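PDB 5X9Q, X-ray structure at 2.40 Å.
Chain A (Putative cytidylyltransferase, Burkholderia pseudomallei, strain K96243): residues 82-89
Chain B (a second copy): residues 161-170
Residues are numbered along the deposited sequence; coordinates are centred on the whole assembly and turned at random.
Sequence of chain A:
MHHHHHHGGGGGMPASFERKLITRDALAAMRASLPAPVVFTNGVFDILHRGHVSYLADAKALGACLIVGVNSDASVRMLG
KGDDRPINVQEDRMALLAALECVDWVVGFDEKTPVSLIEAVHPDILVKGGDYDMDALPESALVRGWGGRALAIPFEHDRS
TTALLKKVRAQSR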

ATOM      1  N   GLY A  82       0.646 -21.820   4.439  1.00117.18           N
ATOM      2  CA  GLY A  82      -0.246 -20.701   4.675  1.00111.43           C
ATOM      3  C   GLY A  82      -1.699 -21.011   4.397  1.00116.82           C
ATOM      4  O   GLY A  82      -2.185 -22.094   4.724  1.00115.23           O
ATOM      5  N   ASP A  83      -2.398 -20.051   3.802  1.00115.80           N
ATOM      6  CA  ASP A  83      -3.807 -20.222   3.475  1.00109.74           C
ATOM      7  C   ASP A  83      -3.934 -21.035   2.194  1.00101.72           C
ATOM      8  O   ASP A  83      -3.311 -20.713   1.182  1.00 98.15           O
ATOM      9  CB  ASP A  83      -4.490 -18.863   3.307  1.00102.72           C
ATOM     10  CG  ASP A  83      -4.837 -18.218   4.633  1.00105.10           C
ATOM     11  OD1 ASP A  83      -4.683 -18.885   5.679  1.00104.68           O
ATOM     12  OD2 ASP A  83      -5.264 -17.046   4.634  1.00 98.91           O
ATOM     13  N   ASP A  84      -4.736 -22.094   2.240  1.00 99.94           N
ATOM     14  CA  ASP A  84      -4.912 -22.936   1.086  1.00 98.10           C
ATOM     15  C   ASP A  84      -5.672 -22.132   0.063  1.00 91.94           C
ATOM     16  O   ASP A  84      -5.314 -22.145  -1.117  1.00 85.41           O
ATOM     17  CB  ASP A  84      -5.721 -24.221   1.377  1.00 97.05           C
ATOM     18  CG  ASP A  84      -4.986 -25.265   2.237  1.00101.51           C
ATOM     19  OD1 ASP A  84      -3.763 -25.152   2.524  1.00 97.01           O
ATOM     20  OD2 ASP A  84      -5.689 -26.237   2.618  1.00103.99           O
ATOM     21  N   ARG A  85      -6.716 -21.451   0.533  1.00 84.68           N
ATOM     22  CA  ARG A  85      -7.574 -20.617  -0.296  1.00 72.87           C
ATOM     23  C   ARG A  85      -7.527 -19.169   0.187  1.00 67.27           C
ATOM     24  O   ARG A  85      -8.026 -18.836   1.261  1.00 64.13           O
ATOM     25  CB  ARG A  85      -9.011 -21.135  -0.271  1.00 73.09           C
ATOM     26  CG  ARG A  85      -9.222 -22.423  -1.050  1.00 85.12           C
ATOM     27  CD  ARG A  85     -10.659 -22.557  -1.521  1.00 86.46           C
ATOM     28  NE  ARG A  85     -10.841 -22.047  -2.879  1.00 91.23           N
ATOM     29  CZ  ARG A  85     -11.984 -22.105  -3.553  1.00 91.94           C
ATOM     30  NH1 ARG A  85     -12.057 -21.616  -4.783  1.00 90.90           N
ATOM     31  NH2 ARG A  85     -13.056 -22.654  -2.998  1.00 88.94           N
ATOM     32  N   PRO A  86      -6.889 -18.344  -0.639  1.00 55.06           N
ATOM     33  CA  PRO A  86      -6.742 -16.916  -0.375  1.00 50.72           C
ATOM     34  C   PRO A  86      -8.093 -16.271  -0.585  1.00 42.11           C
ATOM     35  O   PRO A  86      -8.826 -16.649  -1.499  1.00 44.46           O
ATOM     36  CB  PRO A  86      -5.764 -16.463  -1.458  1.00 47.38           C
ATOM     37  CG  PRO A  86      -5.994 -17.412  -2.583  1.00 44.52           C
ATOM     38  CD  PRO A  86      -6.323 -18.731  -1.942  1.00 45.80           C
ATOM     39  N   ILE A  87      -8.423 -15.310   0.260  1.00 40.84           N
ATOM     40  CA  ILE A  87      -9.727 -14.630   0.171  1.00 40.06           C
ATOM     41  C   ILE A  87      -9.869 -13.596  -0.949  1.00 43.04           C
ATOM     42  O   ILE A  87     -10.953 -13.066  -1.192  1.00 44.15           O
ATOM     43  CB  ILE A  87     -10.095 -13.957   1.509  1.00 42.48           C
ATOM     44  CG1 ILE A  87      -9.156 -12.783   1.792  1.00 53.17           C
ATOM     45  CG2 ILE A  87     -10.050 -14.967   2.644  1.00 49.82           C
ATOM     46  CD1 ILE A  87      -9.642 -11.864   2.892  1.00 64.02           C
ATOM     47  N   ASN A  88      -8.760 -13.322  -1.617  1.00 40.67           N
ATOM     48  CA  ASN A  88      -8.672 -12.388  -2.688  1.00 35.54           C
ATOM     49  C   ASN A  88      -8.140 -13.166  -3.822  1.00 35.24           C
ATOM     50  O   ASN A  88      -7.277 -14.033  -3.680  1.00 37.80           O
ATOM     51  CB  ASN A  88      -7.717 -11.249  -2.334  1.00 37.22           C
ATOM     52  CG  ASN A  88      -8.413 -10.104  -1.625  1.00 35.67           C
ATOM     53  OD1 ASN A  88      -9.501  -9.683  -2.022  1.00 34.81           O
ATOM     54  ND2 ASN A  88      -7.789  -9.592  -0.572  1.00 35.50           N
ATOM     55  N   VAL A  89      -8.709 -12.865  -4.985  1.00 32.30           N
ATOM     56  CA  VAL A  89      -8.348 -13.514  -6.227  1.00 34.55           C
ATOM     57  C   VAL A  89      -7.027 -12.935  -6.687  1.00 38.76           C
ATOM     58  O   VAL A  89      -6.712 -11.775  -6.424  1.00 37.59           O
ATOM     59  CB  VAL A  89      -9.434 -13.324  -7.303  1.00 36.03           C
ATOM     60  CG1 VAL A  89     -10.708 -14.053  -6.903  1.00 36.84           C
ATOM     61  CG2 VAL A  89      -9.706 -11.844  -7.526  1.00 35.94           C
TER
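Chain B 161-170: TTALLKKVRA

No hydrogen bond joins these two stretches; a single isoleucine makes the largest contribution to the contact. Ile A87, its CA-to-CB bond directed toward chain B, has 113 Å² covered by the other stretch, far more than any other residue here, out of 304 Å² buried on both sides together.

Chain B contributes a helix that spans residues 161-170 and continues beyond both ends. Chain A meets it as an irregular segment without helix or strand, Val A89 taking the N-cap position just before a helix of its own. From Asp A83, near Arg B169, to Asn A88, near Lys B166, chain A runs roughly opposite to the helix. The backbones stay well apart: the nearest CA atoms, those of Ile A87 and Thr B162, are 7.1 Å from each other, so side chains must bridge the gap.

Ile A87, with chi1 in p and chi2 in t, lies against three residues on one side of the helix. Its CD1 atom comes within 3.1 Å of CG of Lys B166, whose side chain is fully extended beyond chi1. The CG2 atom of Ile A87 lies 3.2 Å from CD2 of Leu B165, an apolar contact, and 3.6 Å from NE of Arg B169, one helical turn further along. Both carbon-carbon approaches are short for van der Waals packing. Asn A88 adds a looser contact, its OD1 standing 4.3 Å from CE of Lys B166, while NZ of Lys B166 is hydrogen-bonded elsewhere in the structure.

Toward the start of the chain A stretch, Asp A83 faces Arg B169. OD1 of Asp A83 is 4.2 Å from NH1 of Arg B169, beyond salt-bridge range and well out of the guanidinium plane, so no N-H points at it and the attraction is one of charge alone. Asp A83 is poorly ordered, so its distances are less certain.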

ATOM      1  N   THR B 161     -19.364 -10.177   3.390  1.00 40.95           N
ATOM      2  CA  THR B 161     -18.871 -11.493   3.731  1.00 40.63           C
ATOM      3  C   THR B 161     -17.382 -11.520   3.672  1.00 40.87           C
ATOM      4  O   THR B 161     -16.709 -11.940   4.613  1.00 44.72           O
ATOM      5  CB  THR B 161     -19.405 -12.556   2.780  1.00 45.67           C
ATOM      6  OG1 THR B 161     -20.765 -12.842   3.105  1.00 43.50           O
ATOM      7  CG2 THR B 161     -18.608 -13.801   2.932  1.00 46.35           C
ATOM      8  N   THR B 162     -16.877 -11.085   2.534  1.00 41.42           N
ATOM      9  CA  THR B 162     -15.456 -10.945   2.311  1.00 43.31           C
ATOM     10  C   THR B 162     -14.854 -10.083   3.425  1.00 46.67           C
ATOM     11  O   THR B 162     -13.809 -10.415   3.994  1.00 47.99           O
ATOM     12  CB  THR B 162     -15.190 -10.352   0.932  1.00 47.04           C
ATOM     13  OG1 THR B 162     -15.685 -11.260  -0.069  1.00 49.07           O
ATOM     14  CG2 THR B 162     -13.712 -10.099   0.739  1.00 40.22           C
ATOM     15  N   ALA B 163     -15.503  -8.956   3.715  1.00 42.70           N
ATOM     16  CA  ALA B 163     -15.073  -8.087   4.807  1.00 41.21           C
ATOM     17  C   ALA B 163     -14.986  -8.851   6.136  1.00 46.90           C
ATOM     18  O   ALA B 163     -13.976  -8.760   6.848  1.00 50.16           O
ATOM     19  CB  ALA B 163     -16.006  -6.894   4.936  1.00 40.52           C
ATOM     20  N   LEU B 164     -16.024  -9.613   6.470  1.00 44.94           N
ATOM     21  CA  LEU B 164     -16.003 -10.372   7.717  1.00 44.64           C
ATOM     22  C   LEU B 164     -14.953 -11.444   7.692  1.00 43.62           C
ATOM     23  O   LEU B 164     -14.388 -11.777   8.732  1.00 47.67           O
ATOM     24  CB  LEU B 164     -17.357 -11.024   8.003  1.00 45.13           C
ATOM     25  CG  LEU B 164     -18.544 -10.130   8.297  1.00 48.83           C
ATOM     26  CD1 LEU B 164     -19.816 -10.973   8.343  1.00 42.48           C
ATOM     27  CD2 LEU B 164     -18.294  -9.442   9.630  1.00 46.02           C
ATOM     28  N   LEU B 165     -14.686 -11.995   6.513  1.00 46.79           N
ATOM     29  CA  LEU B 165     -13.682 -13.043   6.369  1.00 52.42           C
ATOM     30  C   LEU B 165     -12.308 -12.403   6.516  1.00 55.95           C
ATOM     31  O   LEU B 165     -11.370 -13.020   7.018  1.00 59.68           O
ATOM     32  CB  LEU B 165     -13.880 -13.800   5.055  1.00 49.31           C
ATOM     33  CG  LEU B 165     -12.873 -14.912   4.757  1.00 55.28           C
ATOM     34  CD1 LEU B 165     -12.911 -15.977   5.844  1.00 53.54           C
ATOM     35  CD2 LEU B 165     -13.136 -15.525   3.390  1.00 52.29           C
ATOM     36  N   LYS B 166     -12.205 -11.154   6.073  1.00 53.78           N
ATOM     37  CA  LYS B 166     -10.934 -10.417   6.075  1.00 58.76           C
ATOM     38  C   LYS B 166     -10.519 -10.093   7.511  1.00 57.22           C
ATOM     39  O   LYS B 166      -9.360 -10.299   7.902  1.00 68.48           O
ATOM     40  CB  LYS B 166     -11.050  -9.134   5.251  1.00 57.64           C
ATOM     41  CG  LYS B 166     -11.231  -9.366   3.758  1.00 60.93           C
ATOM     42  CD  LYS B 166     -11.364  -8.053   3.006  1.00 62.58           C
ATOM     43  CE  LYS B 166     -11.521  -8.285   1.512  1.00 54.93           C
ATOM     44  NZ  LYS B 166     -11.677  -7.007   0.765  1.00 61.87           N
ATOM     45  N   LYS B 167     -11.491  -9.594   8.251  1.00 58.20           N
ATOM     46  CA  LYS B 167     -11.309  -9.215   9.659  1.00 65.58           C
ATOM     47  C   LYS B 167     -10.826 -10.419  10.469  1.00 72.78           C
ATOM     48  O   LYS B 167      -9.876 -10.318  11.258  1.00 79.46           O
ATOM     49  CB  LYS B 167     -12.611  -8.666  10.246  1.00 63.70           C
ATOM     50  CG  LYS B 167     -13.046  -7.333   9.656  1.00 62.04           C
ATOM     51  CD  LYS B 167     -14.356  -6.859  10.263  1.00 62.45           C
ATOM     52  CE  LYS B 167     -14.778  -5.517   9.691  1.00 56.19           C
ATOM     53  NZ  LYS B 167     -16.073  -5.053  10.260  1.00 79.22           N
ATOM     54  N   VAL B 168     -11.506 -11.528  10.240  1.00 73.91           N
ATOM     55  CA  VAL B 168     -11.209 -12.801  10.911  1.00 75.18           C
ATOM     56  C   VAL B 168      -9.760 -13.208  10.640  1.00 80.77           C
ATOM     57  O   VAL B 168      -9.022 -13.591  11.561  1.00 84.55           O
ATOM     58  CB  VAL B 168     -12.152 -13.925  10.446  1.00 74.13           C
ATOM     59  CG1 VAL B 168     -11.735 -15.256  11.053  1.00 74.46           C
ATOM     60  CG2 VAL B 168     -13.593 -13.598  10.808  1.00 57.48           C
ATOM     61  N   ARG B 169      -9.402 -13.113   9.374  1.00 78.64           N
ATOM     62  CA  ARG B 169      -8.055 -13.455   8.895  1.00 76.25           C
ATOM     63  C   ARG B 169      -7.009 -12.612   9.627  1.00 81.56           C
ATOM     64  O   ARG B 169      -5.990 -13.132  10.103  1.00 88.67           O
ATOM     65  CB  ARG B 169      -7.947 -13.245   7.383  1.00 81.35           C
ATOM     66  CG  ARG B 169      -8.868 -14.138   6.566  1.00 80.56           C
ATOM     67  CD  ARG B 169      -8.532 -15.618   6.650  1.00 84.87           C
ATOM     68  NE  ARG B 169      -9.428 -16.431   5.832  1.00 80.94           N
ATOM     69  CZ  ARG B 169      -9.504 -17.752   5.899  1.00 84.33           C
ATOM     70  NH1 ARG B 169      -8.740 -18.421   6.754  1.00 92.60           N
ATOM     71  NH2 ARG B 169     -10.348 -18.411   5.115  1.00 75.53           N
ATOM     72  N   ALA B 170      -7.305 -11.327   9.690  1.00 80.89           N
ATOM     73  CA  ALA B 170      -6.438 -10.337  10.346  1.00 82.96           C
ATOM     74  C   ALA B 170      -6.218 -10.725  11.811  1.00 83.52           C
ATOM     75  O   ALA B 170      -5.084 -10.715  12.311  1.00 87.60           O
ATOM     76  CB  ALA B 170      -7.076  -8.980  10.293  1.00 76.33           C
TER